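Local coordinates for OsmC family protein (PDB 5CML) that probably hydrolyses carboxyl esters with its alpha/beta-hydrolase domain, the esterase part of a longer protein that also carries an OsmC domain, at residues C210-Q213 against P218-F221; L194-T199 against V203-A208. All coordinates share one frame; numbering follows the deposited sequence. Where two conformers were deposited one is given.

Contact 1: C210-Q213 against P218-F221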
loop_
_atom_site.group_PDB
_atom_site.type_symbol
_atom_site.label_atom_id
_atom_site.label_comp_id
_atom_site.label_asym_id
_atom_site.label_seq_id
_atom_site.Cartn_x
_atom_site.Cartn_y
_atom_site.Cartn_z
ATOM N N CYS A 210 13.346 2.017 11.350
ATOM C CA CYS A 210 13.556 3.363 10.867
ATOM C C CYS A 210 12.240 4.139 10.821
ATOM O O CYS A 210 12.140 5.269 11.286
ATOM C CB CYS A 210 14.196 3.274 9.482
ATOM S SG CYS A 210 14.457 4.797 8.646
ATOM N N LEU A 211 11.217 3.499 10.246
ATOM C CA LEU A 211 9.922 4.153 10.145
ATOM C C LEU A 211 9.313 4.344 11.538
ATOM O O LEU A 211 8.722 5.382 11.820
ATOM C CB LEU A 211 8.965 3.366 9.232
ATOM C CG LEU A 211 9.299 3.426 7.732
ATOM C CD1 LEU A 211 8.557 2.336 6.929
ATOM C CD2 LEU A 211 8.946 4.795 7.171
ATOM N N PHE A 212 9.463 3.356 12.416
ATOM C CA PHE A 212 8.900 3.470 13.755
ATOM C C PHE A 212 9.548 4.606 14.542
ATOM O O PHE A 212 8.865 5.354 15.243
ATOM C CB PHE A 212 9.041 2.133 14.504
ATOM C CG PHE A 212 8.295 2.081 15.809
ATOM C CD1 PHE A 212 8.875 2.548 16.971
ATOM C CD2 PHE A 212 7.016 1.559 15.878
ATOM C CE1 PHE A 212 8.192 2.499 18.173
ATOM C CE2 PHE A 212 6.333 1.514 17.087
ATOM C CZ PHE A 212 6.920 1.974 18.229
ATOM N N GLN A 213 10.857 4.749 14.425
ATOM C CA GLN A 213 11.551 5.824 15.128
ATOM C C GLN A 213 11.140 7.204 14.609
ATOM O O GLN A 213 11.085 8.184 15.376
ATOM C CB GLN A 213 13.061 5.611 15.012
ATOM C CG GLN A 213 13.552 4.386 15.764
ATOM C CD GLN A 213 15.053 4.207 15.664
ATOM O OE1 GLN A 213 15.814 5.100 16.039
ATOM N NE2 GLN A 213 15.490 3.051 15.165
ATOM N N PRO A 218 0.094 7.708 17.934
ATOM C CA PRO A 218 0.180 6.250 18.108
ATOM C C PRO A 218 0.927 5.567 16.977
ATOM O O PRO A 218 0.661 5.804 15.789
ATOM C CB PRO A 218 -1.279 5.791 18.122
ATOM C CG PRO A 218 -2.092 7.029 18.076
ATOM C CD PRO A 218 -1.279 8.134 17.627
ATOM N N LYS A 219 1.878 4.734 17.354
ATOM C CA LYS A 219 2.607 3.925 16.395
ATOM C C LYS A 219 2.778 2.524 16.937
ATOM O O LYS A 219 3.021 2.355 18.133
ATOM C CB LYS A 219 3.961 4.556 16.076
ATOM C CG LYS A 219 4.782 4.927 17.310
ATOM C CD LYS A 219 6.142 5.512 16.908
ATOM C CE LYS A 219 6.952 5.974 18.112
ATOM N NZ LYS A 219 8.273 6.607 17.757
ATOM N N SER A 220 2.618 1.547 16.039
ATOM C CA SER A 220 2.604 0.130 16.363
ATOM C C SER A 220 3.397 -0.674 15.340
ATOM O O SER A 220 3.582 -0.248 14.188
ATOM C CB SER A 220 1.168 -0.395 16.418
ATOM O OG SER A 220 0.388 0.347 17.349
ATOM N N PHE A 221 3.858 -1.842 15.780
ATOM C CA PHE A 221 4.637 -2.741 14.950
ATOM C C PHE A 221 4.231 -4.186 15.215
ATOM O O PHE A 221 4.192 -4.597 16.358
ATOM C CB PHE A 221 6.152 -2.611 15.217
ATOM C CG PHE A 221 6.936 -3.681 14.540
ATOM C CD1 PHE A 221 7.219 -3.583 13.192
ATOM C CD2 PHE A 221 7.310 -4.834 15.215
ATOM C CE1 PHE A 221 7.884 -4.596 12.535
ATOM C CE2 PHE A 221 7.965 -5.853 14.565
ATOM C CZ PHE A 221 8.255 -5.750 13.231
#

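Contact 2: L194-T199 against V203-A208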
loop_
_atom_site.group_PDB
_atom_site.type_symbol
_atom_site.label_atom_id
_atom_site.label_comp_id
_atom_site.label_asym_id
_atom_site.label_seq_id
_atom_site.Cartn_x
_atom_site.Cartn_y
_atom_site.Cartn_z
ATOM N N LEU A 194 2.809 -0.746 11.427
ATOM C CA LEU A 194 3.813 -1.328 10.558
ATOM C C LEU A 194 3.861 -2.837 10.711
ATOM O O LEU A 194 4.059 -3.321 11.819
ATOM C CB LEU A 194 5.199 -0.785 10.911
ATOM C CG LEU A 194 5.381 0.730 10.825
ATOM C CD1 LEU A 194 6.605 1.148 11.633
ATOM C CD2 LEU A 194 5.522 1.139 9.373
ATOM N N PHE A 195 3.728 -3.562 9.609
ATOM C CA PHE A 195 3.991 -4.999 9.572
ATOM C C PHE A 195 5.297 -5.238 8.863
ATOM O O PHE A 195 5.538 -4.625 7.823
ATOM C CB PHE A 195 2.923 -5.766 8.798
ATOM C CG PHE A 195 1.549 -5.762 9.411
ATOM C CD1 PHE A 195 1.161 -6.762 10.283
ATOM C CD2 PHE A 195 0.612 -4.806 9.043
ATOM C CE1 PHE A 195 -0.142 -6.783 10.801
ATOM C CE2 PHE A 195 -0.665 -4.825 9.557
ATOM C CZ PHE A 195 -1.039 -5.821 10.439
ATOM N N HIS A 196 6.138 -6.144 9.367
ATOM C CA HIS A 196 7.356 -6.482 8.658
ATOM C C HIS A 196 7.876 -7.819 9.129
ATOM O O HIS A 196 7.823 -8.116 10.317
ATOM C CB HIS A 196 8.423 -5.416 8.892
ATOM C CG HIS A 196 9.330 -5.177 7.723
ATOM N ND1 HIS A 196 9.376 -3.965 7.072
ATOM C CD2 HIS A 196 10.247 -5.970 7.114
ATOM C CE1 HIS A 196 10.276 -4.017 6.103
ATOM N NE2 HIS A 196 10.821 -5.221 6.107
ATOM N N SER A 197 8.419 -8.599 8.201
ATOM C CA SER A 197 9.064 -9.853 8.554
ATOM C C SER A 197 10.536 -9.671 8.866
ATOM O O SER A 197 11.270 -9.062 8.082
ATOM C CB SER A 197 8.950 -10.847 7.428
ATOM O OG SER A 197 9.716 -11.978 7.739
ATOM N N PRO A 198 10.979 -10.233 9.994
ATOM C CA PRO A 198 12.415 -10.150 10.290
ATOM C C PRO A 198 13.229 -10.891 9.243
ATOM O O PRO A 198 14.392 -10.578 9.080
ATOM C CB PRO A 198 12.542 -10.791 11.681
ATOM C CG PRO A 198 11.270 -11.430 11.966
ATOM C CD PRO A 198 10.215 -10.826 11.105
ATOM N N THR A 199 12.615 -11.837 8.538
ATOM C CA THR A 199 13.329 -12.638 7.542
ATOM C C THR A 199 13.111 -12.123 6.109
ATOM O O THR A 199 13.448 -12.803 5.143
ATOM C CB THR A 199 12.922 -14.138 7.628
ATOM O OG1 THR A 199 11.520 -14.287 7.400
ATOM C CG2 THR A 199 13.242 -14.693 8.994
ATOM N N VAL A 203 13.269 -6.178 1.437
ATOM C CA VAL A 203 13.307 -4.955 2.224
ATOM C C VAL A 203 13.600 -5.362 3.660
ATOM O O VAL A 203 12.765 -5.981 4.330
ATOM C CB VAL A 203 11.979 -4.171 2.154
ATOM C CG1 VAL A 203 12.041 -2.955 3.047
ATOM C CG2 VAL A 203 11.648 -3.780 0.698
ATOM N N GLY A 204 14.809 -5.068 4.124
ATOM C CA GLY A 204 15.211 -5.522 5.440
ATOM C C GLY A 204 14.386 -4.955 6.587
ATOM O O GLY A 204 13.867 -3.839 6.528
ATOM N N ILE A 205 14.317 -5.725 7.672
ATOM C CA ILE A 205 13.557 -5.361 8.847
ATOM C C ILE A 205 14.020 -4.022 9.458
ATOM O O ILE A 205 13.224 -3.339 10.101
ATOM C CB ILE A 205 13.634 -6.518 9.896
ATOM C CG1 ILE A 205 12.841 -6.196 11.142
ATOM C CG2 ILE A 205 15.077 -6.810 10.273
ATOM C CD1 ILE A 205 11.410 -6.396 10.966
ATOM N N GLU A 206 15.277 -3.629 9.238
ATOM C CA GLU A 206 15.742 -2.344 9.748
ATOM C C GLU A 206 14.885 -1.175 9.220
ATOM O O GLU A 206 14.794 -0.137 9.872
ATOM C CB GLU A 206 17.227 -2.105 9.409
ATOM C CG GLU A 206 17.535 -2.021 7.926
ATOM C CD GLU A 206 17.842 -3.371 7.295
ATOM O OE1 GLU A 206 17.396 -4.432 7.814
ATOM O OE2 GLU A 206 18.566 -3.361 6.271
ATOM N N ASN A 207 14.210 -1.369 8.079
ATOM C CA ASN A 207 13.348 -0.327 7.512
ATOM C C ASN A 207 12.150 -0.073 8.410
ATOM O O ASN A 207 11.724 1.067 8.564
ATOM C CB ASN A 207 12.862 -0.707 6.097
ATOM C CG ASN A 207 13.951 -0.594 5.060
ATOM O OD1 ASN A 207 14.104 0.449 4.437
ATOM N ND2 ASN A 207 14.707 -1.667 4.860
ATOM N N ALA A 208 11.632 -1.124 9.050
ATOM C CA ALA A 208 10.510 -0.941 9.954
ATOM C C ALA A 208 10.962 -0.179 11.208
ATOM O O ALA A 208 10.227 0.644 11.727
ATOM C CB ALA A 208 9.878 -2.303 10.326
HETATM O O HOH W 1 15.047 -8.540 7.204
#

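Contact 1: C210-Q213 against P218-F221
Phe212 and Lys219 meet in a surface contact that is part aliphatic-on-aromatic, part polar, where the end of helix 206-214 faces the start of edge strand 219-223. The two side chains cross at about a right angle, and the methylene chain of the lysine runs over one face of the phenyl ring. Lys219 CD stands 3.8 Å from the Phe212 ring centroid, only 8° off the normal, a well-centred CH-pi contact. Beyond it Lys219 CE passes 3.7 Å from Phe212 CE1. The same chain then reaches back to the phenylalanine's own backbone: Lys219 NZ donates to Phe212 O at 2.9 Å, with the nitrogen tilted 23° from the plane of that carbonyl. A second acceptor, Ala215 O, also holds NZ, so two carbonyls near the helix end probably share the ammonium charge. With Lys219 CG in the crowded position between backbone N and carbonyl carbon (chi1 51°), the extended remainder of the chain heads for the helix. An alanine in place of the lysine would strip the methylenes from the ring face and is likely to leave both carbonyls without this partner. Further along the strand, Phe221 CB meets the ring obliquely, 4.3 Å from Phe212 CD2, while Leu194 packs against the base of the Phe212 side chain. Such a return from helix to edge strand completes a beta-alpha-beta crossover, the building unit of the alpha/beta-hydrolase fold.

Contact 2: L194-T199 against V203-A208
Pro198 and Ile205 mark the closest approach of the two backbones, their CA atoms 5.1 Å apart, where the chain leaves strand 192-196 and doubles back into helix 206-214. This is the strand-to-helix connection of a beta-alpha-beta unit in the alpha/beta-hydrolase sheet. One water bridges the turn, donating to Pro198 O and accepting from Ile205 N. At the same bend, Ser197 OG accepts from Thr199 N in an ST turn, and the same hydroxyl also bonds to Ala227 O. Asp200, between the segments, bonds to Val203 N; it is probably the acid of a Ser-His-Asp triad with Ser109 and His229, consistent with a serine esterase, and Val203 touches His229, so the turn probably helps position the acid.

The buried His196 ring packs against the segment 203-208. Ile205 CA lies over one face of its imidazole, 4.1 Å from the ring centroid, and Ala208 CB approaches obliquely, 3.7 Å from His196 ND1. Because Ile205 CG1 is anti to the backbone N (chi1 -179°) and the chain then bends, Ile205 CD1 comes within 3.8 Å of His196 CB. Gly204 O accepts from both the backbone N and the side-chain ND2 of Asn207, the latter at 2.9 Å, while Asn207 OD1 takes a bond from Cys135 N; both ends of the amide are thereby engaged, which should fix its rotation. The ring of His196 is anchored in its own plane: NE2 donates to Val203 O at 2.7 Å in an almost straight bond (176°), although it stands above the plane of that carbonyl.

Overall arrangement
Followed from the N terminus, the chain runs along strand 192-196, turns, and is closed first by contact 2, which joins the end of that strand to the start of helix 206-214. Contact 1 closes the next loop, from the end of the helix to strand 219-223. The two lie in series, neither nested nor crossed, their centres about 11 Å apart. They share the helix and reach neighbouring parallel strands of one sheet, joined directly by Leu194 N and Ser220 O, probably through a hydrogen bond. Phe221 of contact 1 packs on Ala208 of contact 2. Cys210, the first residue of contact 1, can link to Cys135 by a disulfide, a bond observed in this protein.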